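Local coordinates for alpha-catenin-like protein hmp-1 (Caenorhabditis elegans, PDB 5XA5) that acts in cadherin–catenin adhesion, binding cadherin, beta-catenin and actin filaments, and is required for cell migration and cell shape changes in the embryo, at residues D151-D154 and E155-T159; N177-I180 and S181-E184. All blocks are in the same frame, centred on the assembly; numbering follows the deposited sequence. Where two conformers were deposited one is given.

Contact 1. Residues D151-D154 and E155-T159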
# COMPACT_ATOMS: atom_id res chain seq x y z
N ASP A 151 4.75 -10.95 -3.58
CA ASP A 151 6.11 -11.39 -3.92
C ASP A 151 6.67 -12.29 -2.82
O ASP A 151 7.37 -13.27 -3.10
CB ASP A 151 7.01 -10.16 -4.16
CG ASP A 151 8.35 -10.53 -4.76
OD1 ASP A 151 9.34 -10.58 -4.01
OD2 ASP A 151 8.40 -10.75 -5.99
N LYS A 152 6.34 -11.96 -1.57
CA LYS A 152 6.77 -12.77 -0.42
C LYS A 152 6.08 -14.14 -0.42
O LYS A 152 6.71 -15.16 -0.14
CB LYS A 152 6.50 -12.05 0.90
CG LYS A 152 7.07 -12.76 2.10
CD LYS A 152 8.59 -12.74 2.02
CE LYS A 152 9.22 -13.30 3.28
NZ LYS A 152 10.62 -12.80 3.45
N VAL A 153 4.78 -14.16 -0.74
CA VAL A 153 4.06 -15.43 -0.93
C VAL A 153 4.74 -16.28 -2.00
O VAL A 153 4.88 -17.50 -1.84
CB VAL A 153 2.59 -15.17 -1.34
CG1 VAL A 153 1.83 -16.50 -1.63
CG2 VAL A 153 1.89 -14.37 -0.27
N ASP A 154 5.15 -15.66 -3.11
CA ASP A 154 5.81 -16.38 -4.19
C ASP A 154 7.14 -16.98 -3.74
O ASP A 154 7.54 -18.05 -4.19
CB ASP A 154 6.07 -15.45 -5.37
CG ASP A 154 4.81 -14.99 -6.07
OD1 ASP A 154 3.77 -15.68 -5.96
OD2 ASP A 154 4.86 -13.94 -6.74
N GLU A 155 7.84 -16.25 -2.88
CA GLU A 155 9.12 -16.72 -2.37
C GLU A 155 8.89 -17.97 -1.51
O GLU A 155 9.63 -18.95 -1.64
CB GLU A 155 9.80 -15.61 -1.54
CG GLU A 155 11.18 -15.98 -1.03
CD GLU A 155 11.75 -14.90 -0.11
OE1 GLU A 155 11.04 -14.49 0.83
OE2 GLU A 155 12.89 -14.46 -0.34
N VAL A 156 7.89 -17.92 -0.64
CA VAL A 156 7.52 -19.09 0.18
C VAL A 156 7.13 -20.25 -0.73
O VAL A 156 7.54 -21.39 -0.53
CB VAL A 156 6.38 -18.76 1.14
CG1 VAL A 156 5.82 -20.02 1.80
CG2 VAL A 156 6.88 -17.79 2.20
N ARG A 157 6.35 -19.95 -1.77
CA ARG A 157 5.92 -21.00 -2.69
C ARG A 157 7.11 -21.70 -3.35
O ARG A 157 7.12 -22.92 -3.48
CB ARG A 157 5.00 -20.39 -3.76
CG ARG A 157 4.46 -21.36 -4.79
CD ARG A 157 3.68 -20.59 -5.85
NE ARG A 157 2.36 -20.18 -5.36
CZ ARG A 157 1.95 -18.93 -5.21
NH1 ARG A 157 2.73 -17.90 -5.50
NH2 ARG A 157 0.72 -18.72 -4.76
N GLU A 158 8.12 -20.93 -3.76
CA GLU A 158 9.28 -21.52 -4.43
C GLU A 158 10.15 -22.33 -3.48
O GLU A 158 10.67 -23.40 -3.83
CB GLU A 158 10.10 -20.42 -5.12
CG GLU A 158 11.42 -20.89 -5.70
CD GLU A 158 11.27 -22.01 -6.75
OE1 GLU A 158 10.18 -22.11 -7.36
OE2 GLU A 158 12.24 -22.76 -7.01
N THR A 159 10.34 -21.82 -2.27
CA THR A 159 11.09 -22.58 -1.29
C THR A 159 10.40 -23.90 -0.98
O THR A 159 11.05 -24.95 -0.93
CB THR A 159 11.31 -21.76 -0.01
OG1 THR A 159 12.00 -20.55 -0.35
CG2 THR A 159 12.15 -22.55 0.99
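Two carboxylates grip the ammonium of Lys152: Glu155, one turn further along the same helix, and Glu185 of helix 169-196. The local bond, Lys152 NZ to Glu155 OE1, is a salt bridge at 3.1 Å but weak as a hydrogen bond. Its oxygen lies alongside the end of the lysine chain rather than beyond it, for Glu155 OE1 is also 3.2 Å from Lys152 CD. A bend at chi2 (66°) turns the lysine toward the extended Glu155.

The second ion pair, also three residues apart, is a salt bridge from Asp154 OD1 to Arg157 NH1, modelled at 2.5 Å, so unusually short that the exact distance is doubtful. These two side chains run side by side and point the same way, and OD1 meets the guanidinium at its edge, close to its plane. Carboxylate and guanidinium are turned 48° from one another, consistent with one oxygen doing the work instead of a two-pronged pair. Val153 O lies over one face of the guanidinium, and Val153 CG1 comes to 4.0 Å from Arg157 NH2. That second nitrogen bonds to Asn252 and Glu255, so partners at NH1 and NH2 together should restrict rotation of the group.

Beneath both pairs runs regular alpha-helical bonding; Val156 N to Lys152 O, at 3.0 Å and 166°, is the straightest of four such bonds across the junction. The whole stretch belongs to the long helix 117-165 of this N-terminal vinculin-family helical bundle. Lys152 and Val153 pack on Leu186 of helix 169-196, while Val153, Val156 and Arg157 pack on Leu251 of helix 234-258.

Contact 2. Residues N177-I180 and S181-E184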
# COMPACT_ATOMS: atom_id res chain seq x y z
N ASN A 177 14.70 -24.91 7.02
CA ASN A 177 15.25 -23.79 7.81
C ASN A 177 14.96 -22.43 7.15
O ASN A 177 14.63 -21.46 7.83
CB ASN A 177 16.75 -23.97 8.02
CG ASN A 177 17.07 -24.79 9.25
OD1 ASN A 177 16.22 -24.95 10.14
ND2 ASN A 177 18.29 -25.31 9.31
N LEU A 178 15.07 -22.38 5.83
CA LEU A 178 14.77 -21.15 5.10
C LEU A 178 13.28 -20.86 5.16
O LEU A 178 12.87 -19.75 5.42
CB LEU A 178 15.24 -21.25 3.63
CG LEU A 178 16.75 -21.21 3.36
CD1 LEU A 178 17.05 -21.58 1.89
CD2 LEU A 178 17.33 -19.86 3.70
N LEU A 179 12.47 -21.89 4.93
CA LEU A 179 11.03 -21.73 4.92
C LEU A 179 10.50 -21.20 6.26
O LEU A 179 9.58 -20.39 6.28
CB LEU A 179 10.37 -23.07 4.58
CG LEU A 179 8.93 -23.00 4.10
CD1 LEU A 179 8.84 -22.27 2.76
CD2 LEU A 179 8.31 -24.39 3.97
N ILE A 180 11.08 -21.66 7.37
CA ILE A 180 10.63 -21.23 8.69
C ILE A 180 10.69 -19.73 8.76
O ILE A 180 9.71 -19.08 9.15
CB ILE A 180 11.48 -21.84 9.82
CG1 ILE A 180 11.12 -23.33 9.97
CG2 ILE A 180 11.24 -21.11 11.16
CD1 ILE A 180 12.13 -24.11 10.76
N SER A 181 11.83 -19.17 8.35
CA SER A 181 12.02 -17.73 8.45
C SER A 181 11.14 -16.98 7.47
O SER A 181 10.56 -15.95 7.83
CB SER A 181 13.49 -17.36 8.25
OG SER A 181 14.24 -17.80 9.38
N GLN A 182 11.01 -17.50 6.26
CA GLN A 182 10.20 -16.81 5.26
C GLN A 182 8.74 -16.76 5.68
O GLN A 182 8.05 -15.75 5.48
CB GLN A 182 10.36 -17.48 3.90
CG GLN A 182 11.74 -17.26 3.33
CD GLN A 182 12.00 -18.06 2.08
OE1 GLN A 182 11.18 -18.89 1.70
NE2 GLN A 182 13.12 -17.79 1.42
N ILE A 183 8.26 -17.85 6.26
CA ILE A 183 6.86 -17.91 6.69
C ILE A 183 6.64 -17.01 7.91
O ILE A 183 5.59 -16.38 8.02
CB ILE A 183 6.44 -19.34 6.99
CG1 ILE A 183 6.32 -20.11 5.67
CG2 ILE A 183 5.12 -19.39 7.74
CD1 ILE A 183 5.94 -21.56 5.82
N GLU A 184 7.62 -16.95 8.81
CA GLU A 184 7.51 -16.03 9.94
C GLU A 184 7.42 -14.57 9.49
O GLU A 184 6.60 -13.82 10.02
CB GLU A 184 8.68 -16.21 10.90
CG GLU A 184 8.61 -17.46 11.76
CD GLU A 184 7.59 -17.37 12.89
OE1 GLU A 184 7.11 -16.25 13.19
OE2 GLU A 184 7.30 -18.42 13.49
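Three i to i+4 backbone bonds carry the helix from 177-180 into 181-184: Gln182 N to Leu178 O (3.0 Å, 163°), Ile183 N to Leu179 O and Glu184 N to Ile180 O. Just before them, Asn177 O to Ser181 N, at 3.7 Å, is longer than these three.

Among the side chains the apolar meeting is that of Leu179 and Ile183, one turn apart. The tip of the isoleucine reaches the branch point of the leucine, with Ile183 CD1 3.7 Å from Leu179 CG, and the two chains pass at a slant. Ile183 can do this because its CG1 lies beside its own backbone N (chi1 -72°) and the chain is extended beyond it, carrying CD1 back toward the preceding turn. On the way CG1 comes within 3.3 Å of Leu179 O.

Gln182 and Glu184 have the same first-torsion setting, and each lays its CG near the carbonyl four residues back: Gln182 CG is 3.4 Å from Leu178 O, and Glu184 CG 3.3 Å from Ile180 O. Their polar ends go to other helices, Gln182 OE1 probably hydrogen-bonded to Thr159 OG1 of helix 117-165 and Glu184 OE2 pairing with Arg214 of helix 200-229.

In this all-helical bundle of the N-terminal vinculin-family part, helix 169-196 packs on both of those helices: Leu179 on Val156 and Thr159 of helix 117-165, Ile183 on Leu213 and Ala217 of helix 200-229. Within the stretch, then, cohesion comes from main-chain bonds and aliphatic contact, whereas the polar side-chain bonds tie helix to helix.

How the contacts relate
Contacts 1 and 2 lie on consecutive antiparallel helices, 117-165 and 169-196, with centres about 10 Å apart, and they touch directly. Glu155 CD packs 3.5 Å from Gln182 NE2, and Val156 O 3.6 Å from Leu179 CD1. Of the eight residues that touch in each, two are buried, but five are exposed in contact 2 against one in contact 1, and the centre of contact 2 is farther from that of the chain (about 22 Å against 17 Å). Chemistry does not simply follow exposure: contact 1 has two ion pairs between its own residues, whereas contact 2 has an aliphatic pair. Beyond each other's helix, contact 1 also meets helix 234-258 and contact 2 helix 200-229.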